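PDB 5IYS: phytoene synthase from Enterococcus hirae, which probably joins two isoprenoid diphosphates head to head, as dehydrosqualene and phytoene synthases do, and here binds magnesium and a thio analogue of farnesyl diphosphate. Local coordinates for residues A217-F228 with A246-R257. Residues are numbered along the deposited sequence; the frame is centred on the assembly and turned at random.
Sequences AKQAENLYEESF and AFIYREQLNIVR. With FPS (S-[(2E,6E)-3,7,11-trimethyldodeca-2,6,10-trienyl] trihydrogen thiodiphosphate), chain G.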
ATOM      1  N   ALA A 217      10.317   8.137 -10.261  1.00 21.86           N
ATOM      2  CA  ALA A 217       8.921   8.249 -10.678  1.00 23.70           C
ATOM      3  C   ALA A 217       8.657   7.480 -11.968  1.00 24.46           C
ATOM      4  O   ALA A 217       7.665   6.751 -12.098  1.00 22.37           O
ATOM      5  CB  ALA A 217       8.499   9.712 -10.800  1.00 23.31           C
ATOM      6  N   LYS A 218       9.613   7.567 -12.880  1.00 22.92           N
ATOM      7  CA  LYS A 218       9.540   6.796 -14.114  1.00 24.52           C
ATOM      8  C   LYS A 218       9.498   5.303 -13.800  1.00 23.93           C
ATOM      9  O   LYS A 218       8.663   4.607 -14.345  1.00 22.83           O
ATOM     10  CB  LYS A 218      10.727   7.122 -15.022  1.00 27.91           C
ATOM     11  CG  LYS A 218      10.845   6.208 -16.242  1.00 33.43           C
ATOM     12  CD  LYS A 218      12.296   5.741 -16.383  1.00 51.48           C
ATOM     13  CE  LYS A 218      12.654   5.347 -17.812  1.00 55.63           C
ATOM     14  NZ  LYS A 218      12.811   3.869 -17.960  1.00 60.91           N
ATOM     15  N   GLN A 219      10.333   4.834 -12.877  1.00 23.10           N
ATOM     16  CA  GLN A 219      10.297   3.435 -12.474  1.00 22.87           C
ATOM     17  C   GLN A 219       8.935   3.063 -11.890  1.00 22.73           C
ATOM     18  O   GLN A 219       8.405   2.010 -12.229  1.00 22.80           O
ATOM     19  CB  GLN A 219      11.355   3.128 -11.414  1.00 22.79           C
ATOM     20  CG  GLN A 219      11.464   1.650 -11.072  1.00 31.88           C
ATOM     21  CD  GLN A 219      11.611   0.762 -12.311  1.00 42.75           C
ATOM     22  OE1 GLN A 219      11.394  -0.451 -12.257  1.00 51.49           O
ATOM     23  NE2 GLN A 219      11.915   1.375 -13.447  1.00 39.62           N
ATOM     24  N   ALA A 220       8.450   3.832 -10.911  1.00 21.52           N
ATOM     25  CA  ALA A 220       7.072   3.631 -10.420  1.00 21.05           C
ATOM     26  C   ALA A 220       6.016   3.591 -11.525  1.00 21.44           C
ATOM     27  O   ALA A 220       5.113   2.732 -11.528  1.00 16.74           O
ATOM     28  CB  ALA A 220       6.721   4.702  -9.381  1.00 18.59           C
ATOM     29  N   GLU A 221       6.072   4.562 -12.430  1.00 18.70           N
ATOM     30  CA  GLU A 221       5.099   4.634 -13.525  1.00 21.50           C
ATOM     31  C   GLU A 221       5.147   3.414 -14.439  1.00 20.63           C
ATOM     32  O   GLU A 221       4.115   2.855 -14.828  1.00 20.26           O
ATOM     33  CB  GLU A 221       5.322   5.918 -14.350  1.00 20.04           C
ATOM     34  CG  GLU A 221       4.677   7.127 -13.722  1.00 25.08           C
ATOM     35  CD  GLU A 221       5.130   8.443 -14.334  1.00 34.96           C
ATOM     36  OE1 GLU A 221       6.128   8.446 -15.077  1.00 39.77           O
ATOM     37  OE2 GLU A 221       4.474   9.473 -14.072  1.00 40.15           O
ATOM     38  N   ASN A 222       6.357   2.943 -14.706  1.00 20.80           N
ATOM     39  CA  ASN A 222       6.550   1.676 -15.406  1.00 22.61           C
ATOM     40  C   ASN A 222       5.961   0.495 -14.664  1.00 21.82           C
ATOM     41  O   ASN A 222       5.328  -0.378 -15.266  1.00 21.95           O
ATOM     42  CB  ASN A 222       8.050   1.407 -15.609  1.00 25.47           C
ATOM     43  CG  ASN A 222       8.671   2.313 -16.664  1.00 31.58           C
ATOM     44  OD1 ASN A 222       9.894   2.354 -16.813  1.00 41.93           O
ATOM     45  ND2 ASN A 222       7.836   3.016 -17.418  1.00 31.70           N
ATOM     46  N   LEU A 223       6.147   0.473 -13.348  1.00 19.75           N
ATOM     47  CA  LEU A 223       5.560  -0.605 -12.558  1.00 18.34           C
ATOM     48  C   LEU A 223       4.037  -0.599 -12.513  1.00 18.23           C
ATOM     49  O   LEU A 223       3.436  -1.677 -12.507  1.00 18.81           O
ATOM     50  CB  LEU A 223       6.122  -0.622 -11.140  1.00 17.25           C
ATOM     51  CG  LEU A 223       7.626  -0.886 -11.040  1.00 19.81           C
ATOM     52  CD1 LEU A 223       8.075  -0.465  -9.634  1.00 18.57           C
ATOM     53  CD2 LEU A 223       7.887  -2.363 -11.250  1.00 28.37           C
ATOM     54  N   TYR A 224       3.422   0.587 -12.403  1.00 17.80           N
ATOM     55  CA  TYR A 224       1.980   0.706 -12.494  1.00 18.30           C
ATOM     56  C   TYR A 224       1.555   0.065 -13.810  1.00 18.88           C
ATOM     57  O   TYR A 224       0.681  -0.808 -13.849  1.00 16.50           O
ATOM     58  CB  TYR A 224       1.533   2.183 -12.423  1.00 15.92           C
ATOM     59  CG  TYR A 224       1.444   2.761 -11.012  1.00 18.22           C
ATOM     60  CD1 TYR A 224       0.475   2.316 -10.099  1.00 16.58           C
ATOM     61  CD2 TYR A 224       2.222   3.841 -10.651  1.00 17.21           C
ATOM     62  CE1 TYR A 224       0.352   2.895  -8.832  1.00 14.08           C
ATOM     63  CE2 TYR A 224       2.141   4.398  -9.375  1.00 17.46           C
ATOM     64  CZ  TYR A 224       1.199   3.933  -8.481  1.00 15.13           C
ATOM     65  OH  TYR A 224       1.084   4.559  -7.240  1.00 16.76           O
ATOM     66  N   GLU A 225       2.104   0.573 -14.899  1.00 18.97           N
ATOM     67  CA  GLU A 225       1.734   0.065 -16.221  1.00 21.82           C
ATOM     68  C   GLU A 225       1.933  -1.440 -16.389  1.00 22.18           C
ATOM     69  O   GLU A 225       1.039  -2.123 -16.890  1.00 24.18           O
ATOM     70  CB  GLU A 225       2.427   0.852 -17.335  1.00 22.41           C
ATOM     71  CG  GLU A 225       1.720   2.168 -17.692  1.00 34.80           C
ATOM     72  CD  GLU A 225       0.366   1.960 -18.377  1.00 46.21           C
ATOM     73  OE1 GLU A 225       0.235   0.976 -19.140  1.00 49.81           O
ATOM     74  OE2 GLU A 225      -0.582   2.746 -18.126  1.00 49.33           O
ATOM     75  N   GLU A 226       3.080  -1.962 -15.968  1.00 20.46           N
ATOM     76  CA  GLU A 226       3.305  -3.395 -15.964  1.00 22.30           C
ATOM     77  C   GLU A 226       2.279  -4.175 -15.151  1.00 20.56           C
ATOM     78  O   GLU A 226       1.805  -5.218 -15.587  1.00 19.28           O
ATOM     79  CB  GLU A 226       4.730  -3.759 -15.540  1.00 24.17           C
ATOM     80  CG  GLU A 226       5.836  -3.240 -16.470  1.00 25.90           C
ATOM     81  CD  GLU A 226       7.200  -3.273 -15.806  1.00 36.94           C
ATOM     82  OE1 GLU A 226       7.426  -4.206 -15.011  1.00 30.62           O
ATOM     83  OE2 GLU A 226       8.027  -2.360 -16.059  1.00 43.46           O
ATOM     84  N   SER A 227       1.885  -3.646 -14.000  1.00 18.80           N
ATOM     85  CA  SER A 227       0.990  -4.398 -13.113  1.00 19.03           C
ATOM     86  C   SER A 227      -0.390  -4.554 -13.734  1.00 17.28           C
ATOM     87  O   SER A 227      -1.119  -5.491 -13.388  1.00 17.01           O
ATOM     88  CB  SER A 227       0.861  -3.721 -11.732  1.00 18.12           C
ATOM     89  OG  SER A 227       0.035  -2.555 -11.808  1.00 17.72           O
ATOM     90  N   PHE A 228      -0.761  -3.609 -14.595  1.00 16.19           N
ATOM     91  CA  PHE A 228      -2.074  -3.618 -15.253  1.00 19.32           C
ATOM     92  C   PHE A 228      -2.252  -4.808 -16.210  1.00 19.75           C
ATOM     93  O   PHE A 228      -3.375  -5.157 -16.568  1.00 17.00           O
ATOM     94  CB  PHE A 228      -2.337  -2.304 -16.013  1.00 19.10           C
ATOM     95  CG  PHE A 228      -2.360  -1.067 -15.140  1.00 18.63           C
ATOM     96  CD1 PHE A 228      -2.432  -1.162 -13.753  1.00 23.10           C
ATOM     97  CD2 PHE A 228      -2.241   0.201 -15.719  1.00 23.78           C
ATOM     98  CE1 PHE A 228      -2.543  -0.024 -12.959  1.00 25.16           C
ATOM     99  CE2 PHE A 228      -2.328   1.356 -14.936  1.00 24.36           C
ATOM    100  CZ  PHE A 228      -2.446   1.245 -13.551  1.00 26.37           C
ATOM    101  N   ALA A 246      -5.344   2.042  -7.983  1.00 14.09           N
ATOM    102  CA  ALA A 246      -4.106   2.306  -8.678  1.00 16.58           C
ATOM    103  C   ALA A 246      -4.068   3.751  -9.224  1.00 16.45           C
ATOM    104  O   ALA A 246      -3.035   4.405  -9.115  1.00 14.81           O
ATOM    105  CB  ALA A 246      -3.897   1.250  -9.818  1.00 16.22           C
ATOM    106  N   PHE A 247      -5.104   4.162  -9.973  1.00 13.62           N
ATOM    107  CA  PHE A 247      -5.087   5.475 -10.631  1.00 16.71           C
ATOM    108  C   PHE A 247      -5.096   6.601  -9.600  1.00 16.96           C
ATOM    109  O   PHE A 247      -4.341   7.583  -9.711  1.00 17.12           O
ATOM    110  CB  PHE A 247      -6.312   5.646 -11.532  1.00 15.95           C
ATOM    111  CG  PHE A 247      -6.139   5.103 -12.935  1.00 18.49           C
ATOM    112  CD1 PHE A 247      -5.870   3.764 -13.151  1.00 19.51           C
ATOM    113  CD2 PHE A 247      -6.509   5.890 -14.027  1.00 23.80           C
ATOM    114  CE1 PHE A 247      -5.820   3.230 -14.463  1.00 19.79           C
ATOM    115  CE2 PHE A 247      -6.497   5.377 -15.319  1.00 28.17           C
ATOM    116  CZ  PHE A 247      -6.130   4.046 -15.538  1.00 23.73           C
ATOM    117  N   ILE A 248      -5.899   6.434  -8.556  1.00 14.93           N
ATOM    118  CA  ILE A 248      -5.890   7.450  -7.495  1.00 16.10           C
ATOM    119  C   ILE A 248      -4.513   7.564  -6.836  1.00 15.81           C
ATOM    120  O   ILE A 248      -4.039   8.677  -6.588  1.00 16.42           O
ATOM    121  CB  ILE A 248      -7.041   7.237  -6.491  1.00 16.09           C
ATOM    122  CG1 ILE A 248      -8.354   7.559  -7.209  1.00 16.10           C
ATOM    123  CG2 ILE A 248      -6.912   8.093  -5.223  1.00 15.87           C
ATOM    124  CD1 ILE A 248      -9.574   6.855  -6.613  1.00 17.52           C
ATOM    125  N   TYR A 249      -3.896   6.433  -6.486  1.00 15.80           N
ATOM    126  CA  TYR A 249      -2.602   6.516  -5.822  1.00 17.11           C
ATOM    127  C   TYR A 249      -1.540   7.123  -6.759  1.00 15.17           C
ATOM    128  O   TYR A 249      -0.783   7.998  -6.338  1.00 15.84           O
ATOM    129  CB  TYR A 249      -2.169   5.163  -5.244  1.00 12.57           C
ATOM    130  CG  TYR A 249      -1.444   5.348  -3.940  1.00 18.66           C
ATOM    131  CD1 TYR A 249      -2.138   5.698  -2.789  1.00 19.92           C
ATOM    132  CD2 TYR A 249      -0.058   5.293  -3.891  1.00 18.81           C
ATOM    133  CE1 TYR A 249      -1.487   5.856  -1.589  1.00 21.15           C
ATOM    134  CE2 TYR A 249       0.626   5.458  -2.690  1.00 19.45           C
ATOM    135  CZ  TYR A 249      -0.100   5.758  -1.558  1.00 22.11           C
ATOM    136  OH  TYR A 249       0.554   5.960  -0.380  1.00 22.33           O
ATOM    137  N   ARG A 250      -1.559   6.727  -8.030  1.00 16.90           N
ATOM    138  CA  ARG A 250      -0.555   7.161  -9.010  1.00 18.34           C
ATOM    139  C   ARG A 250      -0.613   8.665  -9.249  1.00 20.10           C
ATOM    140  O   ARG A 250       0.389   9.302  -9.588  1.00 16.69           O
ATOM    141  CB  ARG A 250      -0.788   6.474 -10.365  1.00 17.73           C
ATOM    142  CG  ARG A 250       0.203   6.929 -11.434  1.00 20.86           C
ATOM    143  CD  ARG A 250       0.067   6.065 -12.695  1.00 21.80           C
ATOM    144  NE  ARG A 250      -1.263   6.268 -13.266  1.00 22.74           N
ATOM    145  CZ  ARG A 250      -1.698   5.665 -14.366  1.00 28.27           C
ATOM    146  NH1 ARG A 250      -0.907   4.798 -14.988  1.00 23.35           N
ATOM    147  NH2 ARG A 250      -2.944   5.870 -14.792  1.00 21.06           N
ATOM    148  N   GLU A 251      -1.835   9.183  -9.233  1.00 18.60           N
ATOM    149  CA  GLU A 251      -2.084  10.623  -9.374  1.00 20.78           C
ATOM    150  C   GLU A 251      -1.278  11.505  -8.437  1.00 20.85           C
ATOM    151  O   GLU A 251      -0.914  12.634  -8.793  1.00 20.27           O
ATOM    152  CB  GLU A 251      -3.594  10.900  -9.211  1.00 20.19           C
ATOM    153  CG  GLU A 251      -3.944  12.389  -9.272  1.00 23.31           C
ATOM    154  CD  GLU A 251      -3.894  12.968 -10.677  1.00 33.24           C
ATOM    155  OE1 GLU A 251      -3.725  12.205 -11.654  1.00 27.61           O
ATOM    156  OE2 GLU A 251      -3.971  14.213 -10.798  1.00 31.96           O
ATOM    157  N   GLN A 252      -0.886  10.978  -7.280  1.00 21.14           N
ATOM    158  CA  GLN A 252      -0.043  11.774  -6.395  1.00 21.44           C
ATOM    159  C   GLN A 252       1.317  12.155  -6.960  1.00 22.44           C
ATOM    160  O   GLN A 252       1.911  13.146  -6.516  1.00 23.13           O
ATOM    161  CB  GLN A 252       0.136  11.107  -5.030  1.00 21.45           C
ATOM    162  CG  GLN A 252      -1.219  10.766  -4.408  1.00 21.07           C
ATOM    163  CD  GLN A 252      -1.066   9.960  -3.147  1.00 28.71           C
ATOM    164  OE1 GLN A 252      -1.141  10.501  -2.042  1.00 24.39           O
ATOM    165  NE2 GLN A 252      -0.676   8.704  -3.306  1.00 21.51           N
ATOM    166  N   LEU A 253       1.828  11.370  -7.909  1.00 21.91           N
ATOM    167  CA  LEU A 253       3.042  11.786  -8.611  1.00 21.98           C
ATOM    168  C   LEU A 253       2.814  13.114  -9.342  1.00 24.76           C
ATOM    169  O   LEU A 253       3.679  13.990  -9.330  1.00 24.89           O
ATOM    170  CB  LEU A 253       3.520  10.708  -9.596  1.00 20.14           C
ATOM    171  CG  LEU A 253       3.879   9.346  -8.960  1.00 17.30           C
ATOM    172  CD1 LEU A 253       4.157   8.375 -10.093  1.00 23.11           C
ATOM    173  CD2 LEU A 253       5.099   9.456  -8.064  1.00 20.13           C
ATOM    174  N   ASN A 254       1.699  13.233 -10.047  1.00 24.90           N
ATOM    175  CA  ASN A 254       1.407  14.469 -10.787  1.00 28.36           C
ATOM    176  C   ASN A 254       1.188  15.684  -9.909  1.00 28.78           C
ATOM    177  O   ASN A 254       1.575  16.796 -10.266  1.00 30.45           O
ATOM    178  CB  ASN A 254       0.228  14.273 -11.732  1.00 26.92           C
ATOM    179  CG  ASN A 254       0.644  13.611 -13.024  1.00 34.21           C
ATOM    180  OD1 ASN A 254       1.830  13.517 -13.335  1.00 35.88           O
ATOM    181  ND2 ASN A 254      -0.324  13.086 -13.755  1.00 40.18           N
ATOM    182  N   ILE A 255       0.659  15.453  -8.717  1.00 30.73           N
ATOM    183  CA  ILE A 255       0.496  16.490  -7.709  1.00 31.66           C
ATOM    184  C   ILE A 255       1.851  17.097  -7.350  1.00 32.54           C
ATOM    185  O   ILE A 255       1.981  18.322  -7.267  1.00 31.89           O
ATOM    186  CB  ILE A 255      -0.146  15.895  -6.429  1.00 32.92           C
ATOM    187  CG1 ILE A 255      -1.672  15.868  -6.549  1.00 39.28           C
ATOM    188  CG2 ILE A 255       0.251  16.666  -5.181  1.00 34.76           C
ATOM    189  CD1 ILE A 255      -2.179  15.942  -7.974  1.00 47.98           C
ATOM    190  N   VAL A 256       2.830  16.248  -7.034  1.00 28.19           N
ATOM    191  CA  VAL A 256       4.155  16.725  -6.634  1.00 28.71           C
ATOM    192  C   VAL A 256       4.795  17.490  -7.789  1.00 27.33           C
ATOM    193  O   VAL A 256       5.418  18.531  -7.592  1.00 29.56           O
ATOM    194  CB  VAL A 256       5.088  15.582  -6.178  1.00 29.26           C
ATOM    195  CG1 VAL A 256       6.473  16.105  -5.835  1.00 31.01           C
ATOM    196  CG2 VAL A 256       4.493  14.840  -4.998  1.00 30.01           C
ATOM    197  N   ARG A 257       4.643  16.975  -9.001  1.00 25.63           N
ATOM    198  CA  ARG A 257       5.121  17.713 -10.165  1.00 28.26           C
ATOM    199  C   ARG A 257       4.437  19.083 -10.281  1.00 30.32           C
ATOM    200  O   ARG A 257       5.105  20.095 -10.471  1.00 29.78           O
ATOM    201  CB  ARG A 257       4.892  16.895 -11.434  1.00 27.36           C
ATOM    202  CG  ARG A 257       5.742  15.663 -11.549  1.00 27.88           C
ATOM    203  CD  ARG A 257       5.254  14.824 -12.706  1.00 29.93           C
ATOM    204  NE  ARG A 257       6.157  13.721 -13.002  1.00 25.33           N
ATOM    205  CZ  ARG A 257       5.777  12.456 -13.114  1.00 27.00           C
ATOM    206  NH1 ARG A 257       4.491  12.147 -13.011  1.00 26.49           N
ATOM    207  NH2 ARG A 257       6.658  11.513 -13.427  1.00 22.29           N
TER
HETATM  208  C1  FPS G 506      -0.661   3.434   1.466  1.00 41.38           C
HETATM  209  S1  FPS G 506      -1.619   3.035   2.879  1.00 41.48           S
HETATM  210  C2  FPS G 506      -0.487   2.082   0.797  1.00 37.31           C
HETATM  211  C3  FPS G 506       0.618   1.697   0.136  1.00 38.26           C
HETATM  212  C4  FPS G 506       1.787   2.625  -0.015  1.00 34.47           C
HETATM  213  C5  FPS G 506       0.710   0.326  -0.506  1.00 33.77           C
HETATM  214  C6  FPS G 506      -0.521  -0.560  -0.321  1.00 33.25           C
HETATM  215  C7  FPS G 506      -0.447  -1.700  -1.317  1.00 23.11           C
HETATM  216  C8  FPS G 506      -1.541  -2.198  -1.921  1.00 23.82           C
HETATM  217  C10 FPS G 506      -1.354  -3.415  -2.800  1.00 18.71           C
HETATM  218  C9  FPS G 506      -2.929  -1.644  -1.704  1.00 24.60           C
HETATM  219  C11 FPS G 506      -1.906  -3.116  -4.196  1.00 20.62           C
HETATM  220  C12 FPS G 506      -1.905  -4.368  -5.058  1.00 17.93           C
HETATM  221  C13 FPS G 506      -2.958  -5.204  -5.202  1.00 20.11           C
HETATM  222  C14 FPS G 506      -2.847  -6.400  -6.113  1.00 20.31           C
HETATM  223  C15 FPS G 506      -4.271  -4.966  -4.501  1.00 23.53           C
HETATM  224  PA  FPS G 506      -2.574   4.698   3.644  1.00 39.78           P
HETATM  225  O1A FPS G 506      -3.797   4.329   4.361  1.00 38.97           O
HETATM  226  O2A FPS G 506      -1.512   5.169   4.771  1.00 46.92           O
HETATM  227  O3A FPS G 506      -2.727   5.932   2.644  1.00 46.79           O
HETATM  228  PB  FPS G 506      -1.468   6.958   2.587  1.00 43.56           P
HETATM  229  O1B FPS G 506      -1.691   8.121   3.514  1.00 45.94           O
HETATM  230  O2B FPS G 506      -1.369   7.295   1.119  1.00 39.85           O
HETATM  231  O3B FPS G 506      -0.156   6.336   3.013  1.00 50.92           O
HETATM  232  O   HOH W   1       1.926   4.617 -15.314  1.00 24.94           O
HETATM  233  O   HOH W   2      -2.809   4.179 -17.760  1.00 41.91           O
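Helices 217-227 and 246-257 run nearly antiparallel, their axes crossing at -159° and coming no closer than 11.0 Å, so that A217 faces L253, E221 faces R250 and Y224 faces A246. The wide spacing is filled by Y224 and R250, whose side chains run alongside one another from opposing helices. R250 lays its CB over one face of the Y224 ring, 3.8 Å from the centroid, in a CH-pi contact. Its chain sets CG trans to the backbone N (chi1 178°) and follows the ring until it bends at chi3. That bend brings the guanidinium to F228, NH1 lying 3.7 Å from CE2 at the ring edge. The E225 carboxylate lies almost coplanar with this guanidinium but forms only a long salt bridge; a water donating to E225 OE2 links weakly to R250 NH1, and a second water joins that nitrogen to E221 O. F228 also packs its CE1 against A246 CB at 3.6 Å, while the F228 and F247 rings, inclined by 19°, are offset so far that they hardly overlap.

At the other end, R257 grips E221 end-on, NH1 at 2.9 Å and NH2 at 3.1 Å from the single oxygen OE2, both from one face of the carboxylate. N254 OD1 takes a further bond from R257 NH1, and E214 pairs with R257 NE, so the guanidinium is fixed on several sides. L253 CD1 touches E221 at CG, next to that salt bridge.

The antiparallel pair belongs to the all-helical fold of the squalene/phytoene synthase family. Toward the active site, Y249 OH donates to FPS O2B (2.8 Å) and also bonds N169, while Y224 OH bonds T168 on helix 155-172; F247 packs against helix 272-287.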